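Local coordinates for protein carbonic anhydrase (Neosartorya fumigata, PDB 7COJ) that probably catalyses the reversible hydration of carbon dioxide to hydrogencarbonate, as a zinc-dependent carbonic anhydrase of the beta class, at residues I114-C119 against V137-N142; A156-A161 against K238-E243; I143-H148 against V170-H175. All coordinates share one frame; numbering follows the deposited sequence.

How the contacts relate
From the N terminus, strand 114-119 comes first, and contact 1 closes a loop of 17 residues by pairing it with strand 137-142. The chain runs straight on into 143-148, the opening half of contact 3, then into the helix carrying 156-161, which opens contact 2. Strand segment 170-175 completes contact 3 before 238-243 completes contact 2, so these two cross, while contact 1 precedes both. In the sheet, strand 114-119 lies between 137-142 and 169-175, so contacts 1 and 3 share the sheet, and both reach the same zinc ion. Contact 2 touches contact 1 through Val157, Phe160 and Ala161, tying helix 152-164 to the sheet, with helix 239-248 packed on it.

Contact 1. Residues I114-C119 against V137-N142; sequences ILWIGC and VFTHRN. With ZN (zinc ion), chain E; AZM (5-acetamido-1,3,4-thiadiazole-2-sulfonamide), chain F.
Ile114 O receives the amide of Phe138 at the start of a parallel pairing, the first of five backbone hydrogen bonds that run between the strands as far as Gly118 O and Asn142 N. Leu115 turns to the same face as Phe138 and brings CD1 to the edge of the phenyl ring, in its plane, 3.8 Å from Phe138 CD2. Helix 152-164 covers this face. Trp116 points to the other face, toward helix 126-129, and its backbone is gripped from both directions: its N reaches Phe138 O at 2.7 Å, and its O takes His140 N at 2.8 Å. Its CB presses on Val137 CG1 at 3.4 Å, while the indole, with CG anti to the backbone N (chi1 176°), lies alongside Thr139 and sends NE1 over Gly118. Ile117 returns to the face of His140, whose ND1 is hydrogen-bonded to Arg141 O of the second subunit. Gly118 donates its N to His140 O. At Cys119 the strand ends in two different jobs. Its carbonyl O is taken by Arg141 NE at 2.9 Å, a nearly straight bond (167° at the hydrogen) lying close to the guanidinium plane but tilted from that of the carbonyl; the bend at chi3 of Arg141 turns NE back to it. Its SG, anti to the backbone N (chi1 -170°), binds zinc at 2.3 Å. The sulfonamide N1 of the acetazolamide of chain F sits on the same zinc at 2.1 Å, and His175 and Cys178 complete the site. A metal held at the C-terminal end of a central parallel strand, here within a beta-alpha-beta unit, is the active-site arrangement of the beta-class carbonic anhydrases.

Contact 2. Residues A156-A161 against K238-E243; sequences AVIEFA and KSVVLE. With AZM (5-acetamido-1,3,4-thiadiazole-2-sulfonamide), chain H.
Ile158 points from helix 152-164 toward the start of helix 239-248, and it makes the close part of this contact. Its CG2 meets Val241 CG2 at 3.8 Å, and its CD1 touches Lys238 CE at 3.7 Å, the lysine chain crossing the isoleucine at about a right angle. Lys238 thus contributes its methylenes here; it is also the N-cap residue, and its O accepts from both Val241 N and Leu242 N in the first turn. Ile158 itself is buried against Leu115 and Ile117 of the sheet. The other side is thinner: the partly exposed Val240 meets only the end of Glu159. That side chain, bent at chi2 (70°), curls its carboxylate over, with OE1 3.6 Å from Val240 CG2, a contact of an oxygen with a methyl and nothing stronger. The two segments are about 9.8 Å apart at the axes and cross at 30°. On the far side of helix 152-164, Phe160 points away from helix 239-248 and lays one ring face under the thiadiazole of the acetazolamide of chain H, whose S2 stands 3.6 Å above the ring centre. No hydrogen bond crosses between the two segments, so the direct contact is mainly van der Waals; Arg163 forms salt bridges with both Glu159 and Glu243, a polar link between the helices.

Contact 3. Residues I143-H148 against V170-H175; sequences IANVIH and VVICGH. With ZN (zinc ion), chain E; AZM (5-acetamido-1,3,4-thiadiazole-2-sulfonamide), chain F.
Asn145 lays its carboxamide against the backbone of Cys173 and Gly174, near the C-terminal end of strand 169-175 in the mixed sheet of the beta-class carbonic anhydrase fold, where the zinc site begins. CG stands 3.4 Å from Cys173 O, and OD1 3.4 Å from Gly174 CA; no direct hydrogen bond is made across the segments. A water does the bridging, donating to Asn145 OD1 at 2.7 Å and accepting from His175 N at 3.1 Å, linking the asparagine to the backbone of a zinc ligand. Farther along, Ile147 CD1 meets Ile172 CD1 at 3.5 Å, the two chains crossing at a slant beside helix 216-236. Ala144 and Asn145 both have left-handed backbone angles (phi 65° and 46°), consistent with a tight turn that directs the Asn145 side chain toward the strand. Just after it, Val146 O takes Asn142 ND2, and helix 193-206 packs on Val146 and Ala144. At the strand's end, His175 carries CG between its backbone N and carbonyl carbon (chi1 70°), and the ring meets the sulfonamide N1 of the chain F acetazolamide at its edge, with NE2 on the zinc at 2.1 Å.

Contact 1. Residues I114-C119 against V137-N142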
loop_
_atom_site.group_PDB
_atom_site.type_symbol
_atom_site.label_atom_id
_atom_site.label_comp_id
_atom_site.label_asym_id
_atom_site.label_seq_id
_atom_site.Cartn_x
_atom_site.Cartn_y
_atom_site.Cartn_z
ATOM N N ILE A 114 6.628 -23.802 9.794
ATOM C CA ILE A 114 5.278 -23.462 9.261
ATOM C C ILE A 114 5.127 -21.941 9.241
ATOM O O ILE A 114 5.441 -21.290 10.275
ATOM C CB ILE A 114 4.165 -24.109 10.086
ATOM C CG1 ILE A 114 4.295 -25.637 10.111
ATOM C CG2 ILE A 114 2.789 -23.667 9.567
ATOM C CD1 ILE A 114 3.433 -26.326 11.142
ATOM N N LEU A 115 4.714 -21.395 8.092
ATOM C CA LEU A 115 4.140 -20.035 7.980
ATOM C C LEU A 115 2.630 -20.203 7.908
ATOM O O LEU A 115 2.118 -20.971 7.037
ATOM C CB LEU A 115 4.699 -19.293 6.755
ATOM C CG LEU A 115 3.889 -18.067 6.309
ATOM C CD1 LEU A 115 3.843 -17.006 7.403
ATOM C CD2 LEU A 115 4.428 -17.471 5.024
ATOM N N TRP A 116 1.942 -19.543 8.827
ATOM C CA TRP A 116 0.460 -19.518 8.896
ATOM C C TRP A 116 0.005 -18.126 8.466
ATOM O O TRP A 116 0.434 -17.123 9.084
ATOM C CB TRP A 116 0.012 -19.834 10.309
ATOM C CG TRP A 116 -1.447 -19.768 10.590
ATOM C CD1 TRP A 116 -2.175 -18.656 10.878
ATOM C CD2 TRP A 116 -2.344 -20.876 10.701
ATOM N NE1 TRP A 116 -3.466 -18.999 11.154
ATOM C CE2 TRP A 116 -3.606 -20.357 11.053
ATOM C CE3 TRP A 116 -2.212 -22.256 10.540
ATOM C CZ2 TRP A 116 -4.719 -21.162 11.247
ATOM C CZ3 TRP A 116 -3.306 -23.053 10.745
ATOM C CH2 TRP A 116 -4.543 -22.516 11.097
ATOM N N ILE A 117 -0.840 -18.079 7.451
ATOM C CA ILE A 117 -1.589 -16.866 7.052
ATOM C C ILE A 117 -3.064 -17.164 7.337
ATOM O O ILE A 117 -3.642 -18.070 6.686
ATOM C CB ILE A 117 -1.317 -16.530 5.578
ATOM C CG1 ILE A 117 0.171 -16.268 5.353
ATOM C CG2 ILE A 117 -2.189 -15.369 5.121
ATOM C CD1 ILE A 117 0.545 -16.041 3.920
ATOM N N GLY A 118 -3.636 -16.466 8.304
ATOM C CA GLY A 118 -5.027 -16.700 8.704
ATOM C C GLY A 118 -5.778 -15.413 8.965
ATOM O O GLY A 118 -5.237 -14.321 8.781
ATOM N N CYS A 119 -7.005 -15.564 9.443
ATOM C CA CYS A 119 -7.868 -14.424 9.760
ATOM C C CYS A 119 -7.489 -13.874 11.137
ATOM O O CYS A 119 -7.112 -14.653 12.039
ATOM C CB CYS A 119 -9.334 -14.796 9.653
ATOM S SG CYS A 119 -10.321 -13.348 9.767
ATOM N N VAL A 137 5.193 -21.706 14.811
ATOM C CA VAL A 137 4.366 -21.163 13.701
ATOM C C VAL A 137 4.685 -19.685 13.502
ATOM O O VAL A 137 4.298 -18.853 14.349
ATOM C CB VAL A 137 2.868 -21.393 13.984
ATOM C CG1 VAL A 137 2.027 -20.949 12.807
ATOM C CG2 VAL A 137 2.568 -22.847 14.326
ATOM N N PHE A 138 5.316 -19.370 12.381
ATOM C CA PHE A 138 5.487 -17.969 11.937
ATOM C C PHE A 138 4.129 -17.493 11.421
ATOM O O PHE A 138 3.518 -18.219 10.644
ATOM C CB PHE A 138 6.591 -17.885 10.894
ATOM C CG PHE A 138 7.082 -16.486 10.717
ATOM C CD1 PHE A 138 7.959 -15.966 11.636
ATOM C CD2 PHE A 138 6.661 -15.698 9.660
ATOM C CE1 PHE A 138 8.385 -14.664 11.529
ATOM C CE2 PHE A 138 7.116 -14.395 9.555
ATOM C CZ PHE A 138 7.975 -13.890 10.482
ATOM N N THR A 139 3.634 -16.372 11.926
ATOM C CA THR A 139 2.186 -16.032 11.807
ATOM C C THR A 139 1.926 -14.651 11.201
ATOM O O THR A 139 2.461 -13.648 11.699
ATOM C CB THR A 139 1.478 -16.115 13.152
ATOM O OG1 THR A 139 1.683 -17.437 13.648
ATOM C CG2 THR A 139 -0.003 -15.820 13.020
ATOM N N HIS A 140 1.046 -14.618 10.212
ATOM C CA HIS A 140 0.412 -13.390 9.683
ATOM C C HIS A 140 -1.105 -13.562 9.743
ATOM O O HIS A 140 -1.634 -14.577 9.256
ATOM C CB HIS A 140 0.908 -13.093 8.279
ATOM C CG HIS A 140 0.446 -11.788 7.726
ATOM N ND1 HIS A 140 0.654 -10.562 8.372
ATOM C CD2 HIS A 140 -0.186 -11.495 6.564
ATOM C CE1 HIS A 140 0.181 -9.598 7.605
ATOM N NE2 HIS A 140 -0.305 -10.130 6.499
ATOM N N ARG A 141 -1.778 -12.628 10.383
ATOM C CA ARG A 141 -3.255 -12.629 10.469
ATOM C C ARG A 141 -3.760 -11.253 10.027
ATOM O O ARG A 141 -3.218 -10.237 10.493
ATOM C CB ARG A 141 -3.695 -13.043 11.867
ATOM C CG ARG A 141 -3.481 -14.525 12.154
ATOM C CD ARG A 141 -3.657 -14.871 13.601
ATOM N NE ARG A 141 -5.033 -14.735 14.075
ATOM C CZ ARG A 141 -5.396 -14.833 15.353
ATOM N NH1 ARG A 141 -4.484 -15.015 16.296
ATOM N NH2 ARG A 141 -6.665 -14.720 15.690
ATOM N N ASN A 142 -4.786 -11.246 9.171
ATOM C CA ASN A 142 -5.375 -10.010 8.609
ATOM C C ASN A 142 -6.865 -10.286 8.443
ATOM O O ASN A 142 -7.300 -11.432 8.698
ATOM C CB ASN A 142 -4.602 -9.557 7.369
ATOM C CG ASN A 142 -4.762 -10.479 6.182
ATOM O OD1 ASN A 142 -5.776 -11.173 6.099
ATOM N ND2 ASN A 142 -3.806 -10.436 5.245
HETATM ZN ZN ZN E . -12.522 -14.013 9.430
HETATM C C1 AZM F . -14.525 -10.284 10.464
HETATM C C2 AZM F . -15.973 -8.641 9.587
HETATM C C3 AZM F . -16.036 -6.676 8.188
HETATM C C4 AZM F . -16.907 -5.532 7.757
HETATM N N1 AZM F . -13.713 -12.816 10.695
HETATM N N2 AZM F . -16.593 -9.523 10.334
HETATM N N3 AZM F . -15.725 -10.442 10.888
HETATM N N4 AZM F . -16.633 -7.582 9.012
HETATM O O1 AZM F . -12.185 -10.970 10.018
HETATM O O2 AZM F . -13.070 -11.154 12.343
HETATM O O3 AZM F . -14.862 -6.792 7.880
HETATM S S1 AZM F . -13.196 -11.340 10.941
HETATM S S2 AZM F . -14.291 -8.937 9.435
#

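Contact 2. Residues A156-A161 against K238-E243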
loop_
_atom_site.group_PDB
_atom_site.type_symbol
_atom_site.label_atom_id
_atom_site.label_comp_id
_atom_site.label_asym_id
_atom_site.label_seq_id
_atom_site.Cartn_x
_atom_site.Cartn_y
_atom_site.Cartn_z
ATOM N N ALA A 156 6.149 -8.964 2.886
ATOM C CA ALA A 156 7.345 -8.984 3.751
ATOM C C ALA A 156 7.327 -10.271 4.571
ATOM O O ALA A 156 8.436 -10.887 4.722
ATOM C CB ALA A 156 7.403 -7.750 4.620
ATOM N N VAL A 157 6.166 -10.700 5.098
ATOM C CA VAL A 157 6.206 -11.921 5.935
ATOM C C VAL A 157 6.545 -13.129 5.056
ATOM O O VAL A 157 7.321 -13.971 5.528
ATOM C CB VAL A 157 5.026 -12.202 6.889
ATOM C CG1 VAL A 157 4.285 -10.989 7.380
ATOM C CG2 VAL A 157 4.183 -13.427 6.586
ATOM N N ILE A 158 5.999 -13.211 3.848
ATOM C CA ILE A 158 6.250 -14.359 2.934
ATOM C C ILE A 158 7.740 -14.363 2.554
ATOM O O ILE A 158 8.362 -15.416 2.678
ATOM C CB ILE A 158 5.302 -14.301 1.735
ATOM C CG1 ILE A 158 3.866 -14.551 2.189
ATOM C CG2 ILE A 158 5.725 -15.283 0.657
ATOM C CD1 ILE A 158 2.829 -14.124 1.186
ATOM N N GLU A 159 8.294 -13.220 2.165
ATOM C CA GLU A 159 9.728 -13.107 1.774
ATOM C C GLU A 159 10.565 -13.621 2.944
ATOM O O GLU A 159 11.457 -14.452 2.717
ATOM C CB GLU A 159 10.070 -11.668 1.413
ATOM C CG GLU A 159 11.556 -11.377 1.233
ATOM C CD GLU A 159 12.181 -12.003 0.002
ATOM O OE1 GLU A 159 11.441 -12.478 -0.875
ATOM O OE2 GLU A 159 13.413 -12.038 -0.050
ATOM N N PHE A 160 10.334 -13.110 4.156
ATOM C CA PHE A 160 11.135 -13.484 5.347
ATOM C C PHE A 160 10.974 -14.959 5.687
ATOM O O PHE A 160 11.989 -15.649 5.850
ATOM C CB PHE A 160 10.805 -12.623 6.554
ATOM C CG PHE A 160 11.660 -12.984 7.721
ATOM C CD1 PHE A 160 13.029 -12.764 7.677
ATOM C CD2 PHE A 160 11.123 -13.621 8.824
ATOM C CE1 PHE A 160 13.833 -13.122 8.755
ATOM C CE2 PHE A 160 11.923 -13.960 9.906
ATOM C CZ PHE A 160 13.278 -13.724 9.863
ATOM N N ALA A 161 9.743 -15.453 5.765
ATOM C CA ALA A 161 9.486 -16.840 6.191
ATOM C C ALA A 161 10.068 -17.808 5.150
ATOM O O ALA A 161 10.642 -18.828 5.560
ATOM C CB ALA A 161 8.019 -17.096 6.381
ATOM N N LYS A 238 4.540 -15.593 -6.480
ATOM C CA LYS A 238 5.706 -14.859 -5.936
ATOM C C LYS A 238 6.938 -15.698 -6.252
ATOM O O LYS A 238 6.916 -16.898 -5.897
ATOM C CB LYS A 238 5.487 -14.651 -4.443
ATOM C CG LYS A 238 4.279 -13.780 -4.136
ATOM C CD LYS A 238 4.043 -13.669 -2.658
ATOM C CE LYS A 238 2.815 -12.857 -2.311
ATOM N NZ LYS A 238 2.772 -11.549 -3.004
ATOM N N SER A 239 7.949 -15.100 -6.888
ATOM C CA SER A 239 9.179 -15.820 -7.307
ATOM C C SER A 239 9.787 -16.564 -6.106
ATOM O O SER A 239 10.188 -17.734 -6.275
ATOM C CB SER A 239 10.175 -14.890 -7.943
ATOM O OG SER A 239 11.145 -15.651 -8.652
ATOM N N VAL A 240 9.823 -15.931 -4.923
ATOM C CA VAL A 240 10.444 -16.516 -3.695
ATOM C C VAL A 240 9.782 -17.862 -3.383
ATOM O O VAL A 240 10.477 -18.813 -2.963
ATOM C CB VAL A 240 10.401 -15.533 -2.506
ATOM C CG1 VAL A 240 8.982 -15.233 -2.030
ATOM C CG2 VAL A 240 11.258 -16.042 -1.355
ATOM N N VAL A 241 8.477 -17.966 -3.571
ATOM C CA VAL A 241 7.709 -19.200 -3.272
ATOM C C VAL A 241 7.975 -20.216 -4.387
ATOM O O VAL A 241 8.193 -21.409 -4.063
ATOM C CB VAL A 241 6.202 -18.918 -3.131
ATOM C CG1 VAL A 241 5.400 -20.203 -3.121
ATOM C CG2 VAL A 241 5.907 -18.076 -1.890
ATOM N N LEU A 242 7.902 -19.800 -5.653
ATOM C CA LEU A 242 8.151 -20.725 -6.800
ATOM C C LEU A 242 9.578 -21.307 -6.666
ATOM O O LEU A 242 9.752 -22.523 -6.833
ATOM C CB LEU A 242 7.995 -19.952 -8.108
ATOM C CG LEU A 242 6.568 -19.557 -8.476
ATOM C CD1 LEU A 242 6.560 -18.489 -9.567
ATOM C CD2 LEU A 242 5.764 -20.787 -8.895
ATOM N N GLU A 243 10.551 -20.466 -6.330
ATOM C CA GLU A 243 11.965 -20.888 -6.129
ATOM C C GLU A 243 12.034 -21.959 -5.021
ATOM O O GLU A 243 12.685 -22.982 -5.211
ATOM C CB GLU A 243 12.847 -19.684 -5.798
ATOM C CG GLU A 243 13.098 -18.730 -6.960
ATOM C CD GLU A 243 13.605 -17.370 -6.487
ATOM O OE1 GLU A 243 14.332 -17.336 -5.456
ATOM O OE2 GLU A 243 13.246 -16.335 -7.097
HETATM C C1 AZM H . 12.154 -11.189 12.168
HETATM C C2 AZM H . 13.789 -10.688 10.578
HETATM C C3 AZM H . 14.157 -9.436 8.571
HETATM C C4 AZM H . 15.176 -9.145 7.507
HETATM N N1 AZM H . 11.048 -11.063 14.624
HETATM N N2 AZM H . 14.266 -11.400 11.565
HETATM N N3 AZM H . 13.289 -11.715 12.490
HETATM N N4 AZM H . 14.590 -10.264 9.561
HETATM O O1 AZM H . 9.842 -10.375 12.599
HETATM O O2 AZM H . 10.326 -12.757 13.021
HETATM O O3 AZM H . 13.017 -8.994 8.586
HETATM S S1 AZM H . 10.687 -11.384 13.128
HETATM S S2 AZM H . 12.112 -10.314 10.696
#

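Contact 3. Residues I143-H148 against V170-H175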
loop_
_atom_site.group_PDB
_atom_site.type_symbol
_atom_site.label_atom_id
_atom_site.label_comp_id
_atom_site.label_asym_id
_atom_site.label_seq_id
_atom_site.Cartn_x
_atom_site.Cartn_y
_atom_site.Cartn_z
ATOM N N ILE A 143 -7.635 -9.274 8.062
ATOM C CA ILE A 143 -9.104 -9.454 7.885
ATOM C C ILE A 143 -9.320 -10.436 6.720
ATOM O O ILE A 143 -8.951 -10.094 5.571
ATOM C CB ILE A 143 -9.808 -8.119 7.607
ATOM C CG1 ILE A 143 -9.642 -7.114 8.761
ATOM C CG2 ILE A 143 -11.264 -8.357 7.267
ATOM C CD1 ILE A 143 -10.268 -7.577 10.019
ATOM N N ALA A 144 -9.945 -11.574 7.008
ATOM C CA ALA A 144 -10.393 -12.587 6.032
ATOM C C ALA A 144 -9.204 -13.229 5.303
ATOM O O ALA A 144 -9.410 -13.809 4.209
ATOM C CB ALA A 144 -11.357 -11.965 5.053
ATOM N N ASN A 145 -8.021 -13.249 5.918
ATOM C CA ASN A 145 -6.851 -13.994 5.383
ATOM C C ASN A 145 -6.730 -13.706 3.882
ATOM O O ASN A 145 -6.528 -14.637 3.109
ATOM C CB ASN A 145 -6.933 -15.506 5.690
ATOM C CG ASN A 145 -8.254 -16.176 5.381
ATOM O OD1 ASN A 145 -9.183 -16.153 6.207
ATOM N ND2 ASN A 145 -8.341 -16.807 4.203
ATOM N N VAL A 146 -6.781 -12.434 3.501
ATOM C CA VAL A 146 -6.728 -11.996 2.081
ATOM C C VAL A 146 -5.279 -11.744 1.688
ATOM O O VAL A 146 -4.575 -11.051 2.425
ATOM C CB VAL A 146 -7.590 -10.748 1.845
ATOM C CG1 VAL A 146 -7.489 -10.284 0.398
ATOM C CG2 VAL A 146 -9.026 -11.024 2.224
ATOM N N ILE A 147 -4.854 -12.300 0.565
ATOM C CA ILE A 147 -3.529 -11.983 -0.021
ATOM C C ILE A 147 -3.731 -11.059 -1.217
ATOM O O ILE A 147 -4.081 -11.528 -2.288
ATOM C CB ILE A 147 -2.767 -13.275 -0.348
ATOM C CG1 ILE A 147 -2.644 -14.109 0.933
ATOM C CG2 ILE A 147 -1.417 -12.939 -0.961
ATOM C CD1 ILE A 147 -1.637 -15.193 0.876
ATOM N N HIS A 148 -3.503 -9.761 -1.017
ATOM C CA HIS A 148 -3.434 -8.753 -2.096
ATOM C C HIS A 148 -2.044 -8.947 -2.698
ATOM O O HIS A 148 -1.043 -8.954 -1.964
ATOM C CB HIS A 148 -3.565 -7.327 -1.561
ATOM C CG HIS A 148 -4.894 -6.973 -0.986
ATOM N ND1 HIS A 148 -5.784 -6.171 -1.695
ATOM C CD2 HIS A 148 -5.477 -7.291 0.185
ATOM C CE1 HIS A 148 -6.848 -5.983 -0.951
ATOM N NE2 HIS A 148 -6.698 -6.671 0.216
ATOM N N VAL A 170 3.687 -23.517 3.923
ATOM C CA VAL A 170 2.886 -22.276 3.995
ATOM C C VAL A 170 1.434 -22.717 4.038
ATOM O O VAL A 170 0.973 -23.427 3.097
ATOM C CB VAL A 170 3.136 -21.304 2.837
ATOM C CG1 VAL A 170 2.258 -20.068 3.012
ATOM C CG2 VAL A 170 4.585 -20.898 2.754
ATOM N N VAL A 171 0.727 -22.300 5.074
ATOM C CA VAL A 171 -0.696 -22.659 5.264
ATOM C C VAL A 171 -1.516 -21.383 5.116
ATOM O O VAL A 171 -1.223 -20.393 5.854
ATOM C CB VAL A 171 -0.919 -23.302 6.647
ATOM C CG1 VAL A 171 -2.377 -23.585 6.910
ATOM C CG2 VAL A 171 -0.087 -24.558 6.847
ATOM N N ILE A 172 -2.519 -21.402 4.241
ATOM C CA ILE A 172 -3.534 -20.326 4.234
ATOM C C ILE A 172 -4.772 -20.940 4.854
ATOM O O ILE A 172 -5.275 -21.978 4.326
ATOM C CB ILE A 172 -3.781 -19.706 2.849
ATOM C CG1 ILE A 172 -2.496 -19.088 2.299
ATOM C CG2 ILE A 172 -4.895 -18.671 2.943
ATOM C CD1 ILE A 172 -2.660 -18.540 0.911
ATOM N N CYS A 173 -5.207 -20.364 5.970
ATOM C CA CYS A 173 -6.367 -20.875 6.725
ATOM C C CYS A 173 -7.507 -19.846 6.723
ATOM O O CYS A 173 -7.351 -18.794 7.342
ATOM C CB CYS A 173 -5.954 -21.197 8.148
ATOM S SG CYS A 173 -7.258 -22.042 9.066
ATOM N N GLY A 174 -8.597 -20.162 6.045
ATOM C CA GLY A 174 -9.881 -19.461 6.171
ATOM C C GLY A 174 -10.698 -20.068 7.287
ATOM O O GLY A 174 -10.267 -21.067 7.877
ATOM N N HIS A 175 -11.900 -19.551 7.560
ATOM C CA HIS A 175 -12.700 -20.126 8.664
ATOM C C HIS A 175 -14.185 -19.964 8.348
ATOM O O HIS A 175 -14.539 -19.120 7.517
ATOM C CB HIS A 175 -12.258 -19.552 10.020
ATOM C CG HIS A 175 -12.644 -18.134 10.173
ATOM N ND1 HIS A 175 -13.762 -17.745 10.910
ATOM C CD2 HIS A 175 -12.074 -17.018 9.681
ATOM C CE1 HIS A 175 -13.869 -16.421 10.860
ATOM N NE2 HIS A 175 -12.837 -15.991 10.155
HETATM ZN ZN ZN E . -12.522 -14.013 9.430
HETATM C C1 AZM F . -14.525 -10.284 10.464
HETATM C C2 AZM F . -15.973 -8.641 9.587
HETATM C C3 AZM F . -16.036 -6.676 8.188
HETATM C C4 AZM F . -16.907 -5.532 7.757
HETATM N N1 AZM F . -13.713 -12.816 10.695
HETATM N N2 AZM F . -16.593 -9.523 10.334
HETATM N N3 AZM F . -15.725 -10.442 10.888
HETATM N N4 AZM F . -16.633 -7.582 9.012
HETATM O O1 AZM F . -12.185 -10.970 10.018
HETATM O O2 AZM F . -13.070 -11.154 12.343
HETATM O O3 AZM F . -14.862 -6.792 7.880
HETATM S S1 AZM F . -13.196 -11.340 10.941
HETATM S S2 AZM F . -14.291 -8.937 9.435
HETATM O O HOH W 1 -11.799 -16.894 6.034
#